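Local coordinates for 3-methyladenine dna-glycosylase (Archaeoglobus fulgidus, PDB 2JHN), which belongs to the helix-hairpin-helix superfamily of DNA repair proteins and also carries a TATA-box-binding-protein-like domain, at residues M1-E5 against F64-W69; L113-V118 against S228-G232; Q83-Y89 against Y106-A111. The protein carries 1 engineered substitution. All coordinates share one frame; numbering follows the deposited sequence. Where two conformers were deposited one is given.

Contact 1: M1-E5 against F64-W69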
ATOM      1  N   MET A   1      18.448   1.780  18.367  1.00 29.00           N
ATOM      2  CA  MET A   1      18.479   2.852  17.335  1.00 28.20           C
ATOM      3  C   MET A   1      19.236   2.382  16.132  1.00 27.07           C
ATOM      4  O   MET A   1      20.401   1.959  16.239  1.00 26.94           O
ATOM      5  CB  MET A   1      19.248   4.084  17.821  1.00 29.18           C
ATOM      6  CG  MET A   1      18.697   4.723  19.008  1.00 30.91           C
ATOM      7  SD  MET A   1      17.670   6.057  18.501  1.00 33.40           S
ATOM      8  CE  MET A   1      16.617   6.091  19.941  1.00 31.79           C
ATOM      9  N   TRP A   2      18.584   2.484  14.984  1.00 24.54           N
ATOM     10  CA  TRP A   2      19.269   2.437  13.709  1.00 23.24           C
ATOM     11  C   TRP A   2      18.783   3.662  12.948  1.00 22.09           C
ATOM     12  O   TRP A   2      17.730   4.226  13.274  1.00 21.85           O
ATOM     13  CB  TRP A   2      18.929   1.157  12.944  1.00 23.67           C
ATOM     14  CG  TRP A   2      19.317  -0.143  13.657  1.00 23.33           C
ATOM     15  CD1 TRP A   2      20.468  -0.866  13.488  1.00 24.77           C
ATOM     16  CD2 TRP A   2      18.530  -0.862  14.614  1.00 23.08           C
ATOM     17  NE1 TRP A   2      20.448  -1.987  14.294  1.00 23.15           N
ATOM     18  CE2 TRP A   2      19.271  -2.010  14.992  1.00 23.91           C
ATOM     19  CE3 TRP A   2      17.278  -0.642  15.203  1.00 22.83           C
ATOM     20  CZ2 TRP A   2      18.796  -2.942  15.943  1.00 24.53           C
ATOM     21  CZ3 TRP A   2      16.796  -1.576  16.151  1.00 24.38           C
ATOM     22  CH2 TRP A   2      17.560  -2.704  16.513  1.00 24.86           C
ATOM     23  N   ARG A   3      19.541   4.051  11.932  1.00 22.02           N
ATOM     24  CA  ARG A   3      19.247   5.240  11.125  1.00 21.09           C
ATOM     25  C   ARG A   3      19.273   4.908   9.642  1.00 21.09           C
ATOM     26  O   ARG A   3      20.174   4.201   9.171  1.00 21.43           O
ATOM     27  CB  ARG A   3      20.258   6.354  11.416  1.00 21.22           C
ATOM     28  CG  ARG A   3      20.110   6.961  12.806  1.00 20.68           C
ATOM     29  CD  ARG A   3      21.131   8.097  13.067  1.00 20.77           C
ATOM     30  NE  ARG A   3      20.699   8.912  14.207  1.00 21.50           N
ATOM     31  CZ  ARG A   3      20.921   8.609  15.493  1.00 19.95           C
ATOM     32  NH1 ARG A   3      21.588   7.515  15.824  1.00 21.45           N
ATOM     33  NH2 ARG A   3      20.460   9.400  16.441  1.00 20.17           N
ATOM     34  N   ILE A   4      18.261   5.398   8.930  1.00 20.47           N
ATOM     35  CA  ILE A   4      18.213   5.319   7.473  1.00 21.08           C
ATOM     36  C   ILE A   4      18.548   6.699   6.916  1.00 20.61           C
ATOM     37  O   ILE A   4      17.758   7.630   7.055  1.00 19.98           O
ATOM     38  CB  ILE A   4      16.799   4.911   6.960  1.00 21.01           C
ATOM     39  CG1 ILE A   4      16.387   3.530   7.479  1.00 20.96           C
ATOM     40  CG2 ILE A   4      16.753   4.947   5.402  1.00 21.20           C
ATOM     41  CD1 ILE A   4      14.949   3.152   7.108  1.00 21.21           C
ATOM     42  N   GLU A   5      19.706   6.818   6.273  1.00 21.62           N
ATOM     43  CA  GLU A   5      20.160   8.107   5.728  1.00 22.44           C
ATOM     44  C   GLU A   5      19.792   8.249   4.262  1.00 22.09           C
ATOM     45  O   GLU A   5      20.128   7.392   3.455  1.00 22.46           O
ATOM     46  CB  GLU A   5      21.674   8.256   5.907  1.00 22.86           C
ATOM     47  CG  GLU A   5      22.141   8.136   7.355  1.00 24.10           C
ATOM     48  CD  GLU A   5      21.693   9.292   8.241  1.00 27.04           C
ATOM     49  OE1 GLU A   5      21.145  10.324   7.747  1.00 26.87           O
ATOM     50  OE2 GLU A   5      21.903   9.163   9.468  1.00 29.38           O
ATOM     51  N   PHE A  64      14.151  -6.589  16.931  1.00 27.64           N
ATOM     52  CA  PHE A  64      14.946  -7.482  16.081  1.00 28.46           C
ATOM     53  C   PHE A  64      16.447  -7.401  16.424  1.00 29.46           C
ATOM     54  O   PHE A  64      16.892  -6.488  17.121  1.00 28.92           O
ATOM     55  CB  PHE A  64      14.702  -7.197  14.585  1.00 27.87           C
ATOM     56  CG  PHE A  64      14.892  -5.743  14.185  1.00 27.31           C
ATOM     57  CD1 PHE A  64      16.141  -5.275  13.772  1.00 26.88           C
ATOM     58  CD2 PHE A  64      13.815  -4.856  14.203  1.00 26.79           C
ATOM     59  CE1 PHE A  64      16.320  -3.930  13.406  1.00 28.28           C
ATOM     60  CE2 PHE A  64      13.977  -3.513  13.833  1.00 26.86           C
ATOM     61  CZ  PHE A  64      15.227  -3.053  13.432  1.00 26.81           C
ATOM     62  N   GLU A  65      17.215  -8.370  15.940  1.00 31.15           N
ATOM     63  CA  GLU A  65      18.644  -8.425  16.206  1.00 32.81           C
ATOM     64  C   GLU A  65      19.408  -7.488  15.272  1.00 33.70           C
ATOM     65  O   GLU A  65      18.934  -7.167  14.183  1.00 33.75           O
ATOM     66  CB  GLU A  65      19.152  -9.867  16.066  1.00 33.26           C
ATOM     67  CG  GLU A  65      18.373 -10.922  16.879  1.00 35.45           C
ATOM     68  CD  GLU A  65      18.299 -10.605  18.377  1.00 39.81           C
ATOM     69  OE1 GLU A  65      19.255 -10.000  18.925  1.00 41.88           O
ATOM     70  OE2 GLU A  65      17.280 -10.964  19.009  1.00 40.19           O
ATOM     71  N   ASN A  66      20.590  -7.053  15.703  1.00 34.30           N
ATOM     72  CA  ASN A  66      21.441  -6.161  14.909  1.00 35.14           C
ATOM     73  C   ASN A  66      21.770  -6.720  13.542  1.00 34.93           C
ATOM     74  O   ASN A  66      21.866  -5.981  12.567  1.00 34.56           O
ATOM     75  CB  ASN A  66      22.756  -5.865  15.642  1.00 35.55           C
ATOM     76  CG  ASN A  66      22.538  -5.342  17.027  1.00 37.99           C
ATOM     77  OD1 ASN A  66      21.540  -4.669  17.296  1.00 41.15           O
ATOM     78  ND2 ASN A  66      23.464  -5.649  17.933  1.00 39.05           N
ATOM     79  N   ARG A  67      21.971  -8.032  13.483  1.00 34.88           N
ATOM     80  CA  ARG A  67      22.271  -8.702  12.225  1.00 34.59           C
ATOM     81  C   ARG A  67      21.066  -8.771  11.268  1.00 33.53           C
ATOM     82  O   ARG A  67      21.222  -9.105  10.090  1.00 33.88           O
ATOM     83  CB  ARG A  67      22.809 -10.108  12.494  1.00 35.26           C
ATOM     84  CG  ARG A  67      21.902 -10.958  13.365  1.00 37.38           C
ATOM     85  CD  ARG A  67      22.320 -12.417  13.329  1.00 42.02           C
ATOM     86  NE  ARG A  67      21.144 -13.277  13.360  1.00 44.73           N
ATOM     87  CZ  ARG A  67      20.547 -13.703  14.468  1.00 47.28           C
ATOM     88  NH1 ARG A  67      21.018 -13.366  15.670  1.00 47.79           N
ATOM     89  NH2 ARG A  67      19.474 -14.480  14.372  1.00 47.83           N
ATOM     90  N   GLU A  68      19.872  -8.477  11.784  1.00 32.43           N
ATOM     91  CA  GLU A  68      18.652  -8.429  10.968  1.00 30.63           C
ATOM     92  C   GLU A  68      18.373  -7.023  10.411  1.00 29.47           C
ATOM     93  O   GLU A  68      17.440  -6.851   9.619  1.00 28.45           O
ATOM     94  CB  GLU A  68      17.442  -8.920  11.768  1.00 30.95           C
ATOM     95  CG  GLU A  68      17.542 -10.370  12.240  1.00 31.20           C
ATOM     96  CD  GLU A  68      16.328 -10.818  13.013  1.00 31.39           C
ATOM     97  OE1 GLU A  68      15.596 -11.691  12.506  1.00 33.61           O
ATOM     98  OE2 GLU A  68      16.079 -10.286  14.120  1.00 32.55           O
ATOM     99  N   TRP A  69      19.189  -6.039  10.807  1.00 28.29           N
ATOM    100  CA  TRP A  69      18.998  -4.641  10.389  1.00 27.17           C
ATOM    101  C   TRP A  69      18.953  -4.461   8.872  1.00 26.77           C
ATOM    102  O   TRP A  69      18.065  -3.787   8.368  1.00 26.20           O
ATOM    103  CB  TRP A  69      20.060  -3.697  10.998  1.00 26.61           C
ATOM    104  CG  TRP A  69      20.068  -2.304  10.381  1.00 25.58           C
ATOM    105  CD1 TRP A  69      21.132  -1.674   9.807  1.00 25.15           C
ATOM    106  CD2 TRP A  69      18.951  -1.393  10.259  1.00 24.35           C
ATOM    107  NE1 TRP A  69      20.761  -0.425   9.360  1.00 24.62           N
ATOM    108  CE2 TRP A  69      19.429  -0.232   9.612  1.00 23.19           C
ATOM    109  CE3 TRP A  69      17.594  -1.452  10.629  1.00 24.52           C
ATOM    110  CZ2 TRP A  69      18.609   0.866   9.334  1.00 23.52           C
ATOM    111  CZ3 TRP A  69      16.765  -0.346  10.346  1.00 24.63           C
ATOM    112  CH2 TRP A  69      17.281   0.789   9.703  1.00 23.98           C
TER

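Contact 2: L113-V118 against S228-G232. Engineered in segment 228-232: I229 (natural residue Met).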
ATOM      1  N   LEU A 113       4.735   0.916  -0.816  1.00 11.05           N
ATOM      2  CA  LEU A 113       3.784  -0.168  -1.057  1.00 10.92           C
ATOM      3  C   LEU A 113       2.661  -0.021  -0.038  1.00 12.05           C
ATOM      4  O   LEU A 113       2.807   0.721   0.954  1.00 11.12           O
ATOM      5  CB  LEU A 113       4.468  -1.542  -0.894  1.00 11.44           C
ATOM      6  CG  LEU A 113       5.587  -1.860  -1.902  1.00 11.69           C
ATOM      7  CD1 LEU A 113       6.324  -3.121  -1.412  1.00 14.42           C
ATOM      8  CD2 LEU A 113       4.973  -2.081  -3.292  1.00 14.46           C
ATOM      9  N   MET A 114       1.542  -0.698  -0.282  1.00 11.79           N
ATOM     10  CA  MET A 114       0.446  -0.643   0.689  1.00 13.85           C
ATOM     11  C   MET A 114       0.295  -1.934   1.553  1.00 13.58           C
ATOM     12  O   MET A 114      -0.740  -2.121   2.239  1.00 14.63           O
ATOM     13  CB  MET A 114      -0.846  -0.203  -0.011  1.00 14.60           C
ATOM     14  CG  MET A 114      -0.746   1.228  -0.563  1.00 15.23           C
ATOM     15  SD  MET A 114      -2.176   1.772  -1.485  1.00 19.90           S
ATOM     16  CE  MET A 114      -3.396   1.828  -0.169  1.00 20.80           C
ATOM     17  N   SER A 115       1.337  -2.775   1.530  1.00 12.48           N
ATOM     18  CA  SER A 115       1.423  -4.007   2.313  1.00 12.76           C
ATOM     19  C   SER A 115       2.891  -4.401   2.567  1.00 12.91           C
ATOM     20  O   SER A 115       3.784  -4.046   1.793  1.00 12.84           O
ATOM     21  CB  SER A 115       0.706  -5.154   1.589  1.00 11.99           C
ATOM     22  OG  SER A 115       1.274  -5.415   0.301  1.00 13.27           O
ATOM     23  N   MET A 116       3.124  -5.160   3.635  0.50 13.47           N
ATOM     24  CA  MET A 116       4.466  -5.656   3.951  0.50 14.68           C
ATOM     25  C   MET A 116       4.657  -7.149   3.618  0.50 13.77           C
ATOM     26  O   MET A 116       5.647  -7.772   4.033  0.50 13.08           O
ATOM     27  CB  MET A 116       4.825  -5.360   5.409  0.50 14.96           C
ATOM     28  CG  MET A 116       4.665  -3.881   5.796  0.50 15.56           C
ATOM     29  SD  MET A 116       6.018  -3.260   6.831  0.50 18.86           S
ATOM     30  CE  MET A 116       7.383  -3.598   5.721  0.50 20.34           C
ATOM     31  N   SER A 117       3.696  -7.710   2.882  1.00 12.94           N
ATOM     32  CA  SER A 117       3.837  -9.041   2.270  1.00 11.97           C
ATOM     33  C   SER A 117       2.857  -9.137   1.106  1.00 11.98           C
ATOM     34  O   SER A 117       1.840  -8.429   1.081  1.00  9.29           O
ATOM     35  CB  SER A 117       3.552 -10.193   3.267  1.00 12.36           C
ATOM     36  OG  SER A 117       2.162 -10.296   3.627  1.00  9.10           O
ATOM     37  N   VAL A 118       3.145 -10.051   0.172  1.00 11.03           N
ATOM     38  CA  VAL A 118       2.238 -10.309  -0.953  1.00 11.18           C
ATOM     39  C   VAL A 118       0.866 -10.774  -0.456  1.00 11.19           C
ATOM     40  O   VAL A 118      -0.184 -10.334  -0.957  1.00  9.86           O
ATOM     41  CB  VAL A 118       2.848 -11.382  -1.902  1.00 11.34           C
ATOM     42  CG1 VAL A 118       1.822 -11.837  -2.980  1.00 13.07           C
ATOM     43  CG2 VAL A 118       4.115 -10.830  -2.542  1.00 11.64           C
ATOM     44  N   SER A 228       0.504  -3.194  -8.804  1.00 10.25           N
ATOM     45  CA  SER A 228       1.091  -1.864  -8.550  1.00 11.45           C
ATOM     46  C   SER A 228       1.319  -1.602  -7.055  1.00 11.04           C
ATOM     47  O   SER A 228       2.434  -1.226  -6.647  1.00 12.54           O
ATOM     48  CB  SER A 228       0.210  -0.776  -9.163  1.00 11.79           C
ATOM     49  OG  SER A 228      -1.143  -0.901  -8.777  1.00 14.62           O
ATOM     50  N   ILE A 229       0.284  -1.786  -6.255  1.00 10.42           N
ATOM     51  CA  ILE A 229       0.346  -1.377  -4.840  1.00 12.06           C
ATOM     52  C   ILE A 229       0.977  -2.391  -3.886  1.00 11.62           C
ATOM     53  O   ILE A 229       1.434  -1.992  -2.801  1.00 13.45           O
ATOM     54  CB  ILE A 229      -1.015  -0.804  -4.279  1.00 12.24           C
ATOM     55  CG1 ILE A 229      -1.995  -1.917  -3.887  1.00 13.19           C
ATOM     56  CG2 ILE A 229      -1.639   0.225  -5.263  1.00 14.02           C
ATOM     57  CD1 ILE A 229      -3.282  -1.426  -3.110  1.00 14.02           C
ATOM     58  N   ALA A 230       1.010  -3.669  -4.275  1.00 11.35           N
ATOM     59  CA  ALA A 230       1.593  -4.745  -3.459  1.00 11.32           C
ATOM     60  C   ALA A 230       2.900  -5.315  -4.027  1.00 11.58           C
ATOM     61  O   ALA A 230       3.828  -5.625  -3.258  1.00 12.70           O
ATOM     62  CB  ALA A 230       0.571  -5.874  -3.221  1.00 11.45           C
ATOM     63  N   LEU A 231       2.982  -5.429  -5.350  1.00 10.58           N
ATOM     64  CA  LEU A 231       4.088  -6.074  -6.036  1.00 11.17           C
ATOM     65  C   LEU A 231       5.144  -5.093  -6.524  1.00 11.13           C
ATOM     66  O   LEU A 231       6.229  -5.508  -6.926  1.00 11.96           O
ATOM     67  CB  LEU A 231       3.583  -6.962  -7.203  1.00 11.49           C
ATOM     68  CG  LEU A 231       2.680  -8.129  -6.810  1.00 13.17           C
ATOM     69  CD1 LEU A 231       2.572  -9.171  -7.900  1.00 15.33           C
ATOM     70  CD2 LEU A 231       3.165  -8.776  -5.488  1.00 13.05           C
ATOM     71  N   GLY A 232       4.830  -3.803  -6.488  1.00 11.23           N
ATOM     72  CA  GLY A 232       5.769  -2.763  -6.956  1.00 10.90           C
ATOM     73  C   GLY A 232       6.033  -2.708  -8.471  1.00 11.66           C
ATOM     74  O   GLY A 232       7.054  -2.147  -8.912  1.00 11.22           O
TER
HETATM   75  O   HOH W   1       3.505  -6.551  -0.781  1.00 15.49           O
HETATM   76  O   HOH W   2      -0.553  -3.654  -1.009  1.00 17.56           O

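Contact 3: Q83-Y89 against Y106-A111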
ATOM      1  N   GLN A  83      13.126   5.981  -1.409  1.00 14.12           N
ATOM      2  CA  GLN A  83      14.150   6.033  -2.468  1.00 14.93           C
ATOM      3  C   GLN A  83      14.217   7.432  -3.081  1.00 15.34           C
ATOM      4  O   GLN A  83      13.221   8.134  -3.165  1.00 15.33           O
ATOM      5  CB  GLN A  83      13.861   5.011  -3.583  1.00 15.30           C
ATOM      6  CG  GLN A  83      13.613   3.579  -3.125  1.00 15.61           C
ATOM      7  CD  GLN A  83      12.125   3.272  -2.845  1.00 16.06           C
ATOM      8  OE1 GLN A  83      11.287   4.179  -2.656  1.00 15.15           O
ATOM      9  NE2 GLN A  83      11.799   1.986  -2.834  1.00 15.98           N
ATOM     10  N   ASN A  84      15.415   7.786  -3.545  1.00 16.40           N
ATOM     11  CA  ASN A  84      15.725   9.064  -4.153  1.00 16.93           C
ATOM     12  C   ASN A  84      14.712   9.446  -5.256  1.00 16.40           C
ATOM     13  O   ASN A  84      14.603   8.740  -6.263  1.00 17.70           O
ATOM     14  CB  ASN A  84      17.161   8.982  -4.709  1.00 17.58           C
ATOM     15  CG  ASN A  84      17.650  10.288  -5.294  1.00 21.12           C
ATOM     16  OD1 ASN A  84      16.899  11.255  -5.441  1.00 22.91           O
ATOM     17  ND2 ASN A  84      18.946  10.327  -5.617  1.00 24.45           N
ATOM     18  N   PRO A  85      13.927  10.515  -5.035  1.00 17.21           N
ATOM     19  CA  PRO A  85      12.877  10.947  -5.983  1.00 17.07           C
ATOM     20  C   PRO A  85      13.350  11.959  -7.035  1.00 17.83           C
ATOM     21  O   PRO A  85      12.524  12.577  -7.699  1.00 16.40           O
ATOM     22  CB  PRO A  85      11.895  11.662  -5.077  1.00 17.62           C
ATOM     23  CG  PRO A  85      12.785  12.346  -4.049  1.00 17.31           C
ATOM     24  CD  PRO A  85      13.954  11.384  -3.836  1.00 16.72           C
ATOM     25  N   GLU A  86      14.652  12.158  -7.152  1.00 18.99           N
ATOM     26  CA  GLU A  86      15.164  13.249  -8.008  1.00 21.06           C
ATOM     27  C   GLU A  86      14.668  13.121  -9.456  1.00 20.74           C
ATOM     28  O   GLU A  86      14.134  14.087 -10.021  1.00 20.28           O
ATOM     29  CB  GLU A  86      16.695  13.276  -7.956  1.00 22.10           C
ATOM     30  CG  GLU A  86      17.339  14.207  -8.970  1.00 28.05           C
ATOM     31  CD  GLU A  86      17.350  15.659  -8.528  1.00 35.94           C
ATOM     32  OE1 GLU A  86      16.828  15.968  -7.424  1.00 38.83           O
ATOM     33  OE2 GLU A  86      17.895  16.496  -9.298  1.00 39.33           O
ATOM     34  N   GLU A  87      14.797  11.909 -10.006  1.00 19.97           N
ATOM     35  CA  GLU A  87      14.450  11.630 -11.386  1.00 21.07           C
ATOM     36  C   GLU A  87      12.939  11.683 -11.620  1.00 18.93           C
ATOM     37  O   GLU A  87      12.482  12.193 -12.648  1.00 17.97           O
ATOM     38  CB  GLU A  87      15.017  10.279 -11.815  1.00 21.06           C
ATOM     39  CG  GLU A  87      15.290  10.196 -13.334  1.00 25.64           C
ATOM     40  CD  GLU A  87      15.393   8.771 -13.878  1.00 26.04           C
ATOM     41  OE1 GLU A  87      15.823   7.861 -13.114  1.00 28.68           O
ATOM     42  OE2 GLU A  87      15.067   8.572 -15.089  1.00 30.77           O
ATOM     43  N   LEU A  88      12.176  11.142 -10.667  1.00 16.31           N
ATOM     44  CA  LEU A  88      10.714  11.256 -10.716  1.00 14.88           C
ATOM     45  C   LEU A  88      10.340  12.726 -10.764  1.00 15.04           C
ATOM     46  O   LEU A  88       9.504  13.144 -11.567  1.00 15.30           O
ATOM     47  CB  LEU A  88      10.079  10.611  -9.464  1.00 13.27           C
ATOM     48  CG  LEU A  88       8.593  10.901  -9.182  1.00 12.41           C
ATOM     49  CD1 LEU A  88       7.684  10.343 -10.252  1.00 13.10           C
ATOM     50  CD2 LEU A  88       8.167  10.374  -7.778  1.00 12.38           C
ATOM     51  N   TYR A  89      10.953  13.511  -9.889  1.00 15.09           N
ATOM     52  CA  TYR A  89      10.579  14.918  -9.774  1.00 16.51           C
ATOM     53  C   TYR A  89      10.908  15.683 -11.055  1.00 17.93           C
ATOM     54  O   TYR A  89      10.110  16.508 -11.513  1.00 17.59           O
ATOM     55  CB  TYR A  89      11.279  15.546  -8.579  1.00 17.23           C
ATOM     56  CG  TYR A  89      10.647  15.269  -7.217  1.00 16.55           C
ATOM     57  CD1 TYR A  89       9.364  14.710  -7.086  1.00 19.04           C
ATOM     58  CD2 TYR A  89      11.327  15.625  -6.061  1.00 20.16           C
ATOM     59  CE1 TYR A  89       8.804  14.503  -5.807  1.00 19.25           C
ATOM     60  CE2 TYR A  89      10.784  15.428  -4.803  1.00 19.60           C
ATOM     61  CZ  TYR A  89       9.531  14.863  -4.681  1.00 20.21           C
ATOM     62  OH  TYR A  89       9.029  14.697  -3.418  1.00 19.01           O
ATOM     63  N   TYR A 106       4.218  18.199  -2.292  1.00 16.97           N
ATOM     64  CA  TYR A 106       5.676  18.256  -2.425  1.00 16.69           C
ATOM     65  C   TYR A 106       6.403  17.598  -1.255  1.00 16.73           C
ATOM     66  O   TYR A 106       6.088  17.870  -0.101  1.00 15.09           O
ATOM     67  CB  TYR A 106       6.221  19.689  -2.646  1.00 19.72           C
ATOM     68  CG  TYR A 106       7.722  19.603  -2.889  1.00 22.13           C
ATOM     69  CD1 TYR A 106       8.226  19.122  -4.112  1.00 24.33           C
ATOM     70  CD2 TYR A 106       8.636  19.903  -1.862  1.00 25.78           C
ATOM     71  CE1 TYR A 106       9.607  18.995  -4.329  1.00 25.81           C
ATOM     72  CE2 TYR A 106      10.036  19.769  -2.067  1.00 26.69           C
ATOM     73  CZ  TYR A 106      10.500  19.318  -3.300  1.00 26.20           C
ATOM     74  OH  TYR A 106      11.856  19.191  -3.506  1.00 26.79           O
ATOM     75  N   GLY A 107       7.360  16.718  -1.558  1.00 14.29           N
ATOM     76  CA  GLY A 107       8.117  16.022  -0.514  1.00 14.22           C
ATOM     77  C   GLY A 107       7.586  14.629  -0.244  1.00 13.47           C
ATOM     78  O   GLY A 107       8.179  13.873   0.534  1.00 14.52           O
ATOM     79  N   PHE A 108       6.480  14.282  -0.896  1.00 13.02           N
ATOM     80  CA  PHE A 108       5.974  12.905  -0.834  1.00 13.32           C
ATOM     81  C   PHE A 108       6.950  11.891  -1.433  1.00 12.50           C
ATOM     82  O   PHE A 108       6.977  10.739  -0.974  1.00 12.95           O
ATOM     83  CB  PHE A 108       4.570  12.780  -1.433  1.00 12.95           C
ATOM     84  CG  PHE A 108       3.959  11.394  -1.288  1.00 14.49           C
ATOM     85  CD1 PHE A 108       3.259  11.037  -0.122  1.00 12.37           C
ATOM     86  CD2 PHE A 108       4.095  10.445  -2.307  1.00 15.72           C
ATOM     87  CE1 PHE A 108       2.667   9.755   0.018  1.00 12.61           C
ATOM     88  CE2 PHE A 108       3.537   9.138  -2.161  1.00 14.61           C
ATOM     89  CZ  PHE A 108       2.797   8.813  -0.995  1.00 12.99           C
ATOM     90  N   GLY A 109       7.730  12.294  -2.443  1.00 12.57           N
ATOM     91  CA  GLY A 109       8.785  11.409  -2.995  1.00 11.59           C
ATOM     92  C   GLY A 109       8.194  10.299  -3.868  1.00 10.53           C
ATOM     93  O   GLY A 109       7.126  10.460  -4.504  1.00 11.44           O
ATOM     94  N   ARG A 110       8.869   9.160  -3.867  1.00 11.26           N
ATOM     95  CA  ARG A 110       8.423   7.990  -4.622  1.00 10.91           C
ATOM     96  C   ARG A 110       7.369   7.205  -3.868  1.00 10.92           C
ATOM     97  O   ARG A 110       7.293   7.263  -2.639  1.00 11.02           O
ATOM     98  CB  ARG A 110       9.628   7.087  -4.912  1.00 10.99           C
ATOM     99  CG  ARG A 110      10.709   7.819  -5.799  1.00 13.44           C
ATOM    100  CD  ARG A 110      11.538   6.824  -6.595  1.00 16.30           C
ATOM    101  NE  ARG A 110      10.731   6.236  -7.661  1.00 17.41           N
ATOM    102  CZ  ARG A 110      11.215   5.456  -8.629  1.00 20.91           C
ATOM    103  NH1 ARG A 110      12.521   5.172  -8.686  1.00 19.75           N
ATOM    104  NH2 ARG A 110      10.395   4.961  -9.549  1.00 19.44           N
ATOM    105  N   ALA A 111       6.595   6.414  -4.601  1.00 10.70           N
ATOM    106  CA  ALA A 111       5.587   5.553  -3.995  1.00 10.14           C
ATOM    107  C   ALA A 111       6.251   4.438  -3.201  1.00 10.24           C
ATOM    108  O   ALA A 111       7.275   3.876  -3.626  1.00  8.50           O
ATOM    109  CB  ALA A 111       4.702   4.956  -5.061  1.00 10.61           C
TER
HETATM  110  O   HOH W   3      11.070   8.922  -1.883  1.00 12.65           O
HETATM  111  O   HOH W   4       8.771   1.373  -2.977  1.00 15.78           O
HETATM  112  O   HOH W   5      14.867   6.133  -7.066  1.00 15.80           O

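Contact 1: M1-E5 against F64-W69
The CB of W2 points toward 64-69, and CG is anti to the carbonyl carbon (chi1 -61°). W69 meets it with CG anti to the backbone N (chi1 169°). The two indoles lie antiparallel, their five-membered rings overlapping. This is an offset stack with ring centroids 4.3 Å apart and planes at 16°. The closest atoms are W2 CD1 and W69 CG, at 3.4 Å. The overlap also brings W2 CB over the six-membered ring of W69. It lies 3.4 Å from that centroid, almost on the ring normal, and makes a CH-pi contact.

F64 shares the face of W2 that W69 covers. Its ring forms a second offset stack, with the six-membered ring of W2, and F64 CZ is 3.5 Å from W2 CZ3. W2, F64 and W69 thus form an aromatic cluster. I4 CG1 meets the edge of the W69 ring, 3.6 Å from CH2. N66 OD1 approaches the edge of the W2 ring near its plane, 3.5 Å from CZ2.

The turn carrying F64 and W69 has its own brace. E65 N donates to the anti lone pair of E68 OE2 at 2.9 Å, and E68 is also salt-bridged to R44. Strand 2-5 edges the five-stranded antiparallel sheet of the TBP-like domain, bonded to strand 57-62. A mercury ion is bound about 4 Å from the W2 side chain.

No hydrogen bond crosses between the segments. The direct contact between them is ring stacking and apolar packing. The side-chain amide oxygen of N66 probably adds a weak attraction to the polarised ring edge.

Contact 2: L113-V118 against S228-G232
M114 and I229 make the one direct hydrogen bond across this contact. M114 N donates to I229 O at 2.8 Å, nearly straight at 170°. I229 lies at the C-terminal end of helix 220-229, so the bond ties the loop there. I229 is an engineered residue, Met in the natural protein, but the bond uses only its backbone.

Two waters add a second polar layer, and S115 OG bonds to both. Its chi1 of 60° sets OG between the backbone N and the carbonyl carbon and directs it at the helix end. Water 1 lies 2.7 Å from S115 OG and donates to A230 O at 2.7 Å. Water 2 lies 2.9 Å from S115 OG and gives a weak bond to I229 O at 3.1 Å. I229 O therefore accepts from both M114 N and a water.

L113 packs on backbone. Its CD2 branch makes van der Waals contact with G232 N at 3.6 Å. Two pairs are apolar. CG anti to the carbonyl carbon and an extended chi2 (176°) carry M114 SD to within 3.8 Å of I229 CD1. V118 CG2 meets L231 CD2 at 3.7 Å.

S117 is the N-cap of helix 118-127, and its OG bonds to E120 N. The contact thus joins the start of that helix to the end of helix 220-229. Helix 274-287 packs alongside, through R275 on L113, F279 on M114 and F282 on I229. Helix 69-80 touches the 113-118 loop through E78 on L113 and Y79 on M116. Strand 34-41 also meets M116, through R37 and I39.

Contact 3: Q83-Y89 against Y106-A111
P85 and Y89, at the start of helix 86-93, pack against the glycine-containing loop 106-111. N84 forms an Asx turn just ahead of the helix: its OD1 accepts from E86 N at 3.0 Å. P85 follows at the N-cap position.

Y89 reaches into the loop with its hydroxyl. G109 N donates to Y89 OH at 2.9 Å, and G107 N adds a weak bond at 3.2 Å. P85 CB lies over the centre of one face of the Y89 ring and also touches G109 CA. The Y106 ring approaches Y89 obliquely, with Y106 CE1 3.8 Å from Y89 CE2. L88 CD2 packs on G109 O.

R110 carries the other end of the contact. Its CG and CD run past the backbone of Q83, N84 and P85. A bend at chi3 (71°) then turns the guanidinium, whose NH2 is salt-bridged to D276 on helix 274-287. Water 5 lies in the guanidinium plane, 3.0 Å from R110 NH1, and donates to N84 O at 2.7 Å. Water 3 donates to Q83 O and accepts from R110 N. Water 4 links Q83 NE2 to A111 O.

The chemistry is therefore divided. A buried tyrosine oxygen accepts one bent bond from G109 N and a weaker one from G107 N. Around R110, water carries the polar links between the segments, while D276 probably offsets the arginine charge.

The three contacts follow one another in series along the chain, so none nests within or crosses another. Contact 1 closes first. The loop after strand 57-62 returns to the N-terminal strand, closing over the strands between them. Helix 69-80 then leads to contact 3, which closes a short loop made mostly of the rest of helix 86-93 and helix 96-104. The loop 106-117 passes straight from contact 3 into contact 2. Contact 2 closes the longest loop, 109 residues, and joins this linker to the end of helix 220-229. Helix 69-80 starts at contact 1 and touches contact 2. Helix 274-287 packs on both contacts 2 and 3.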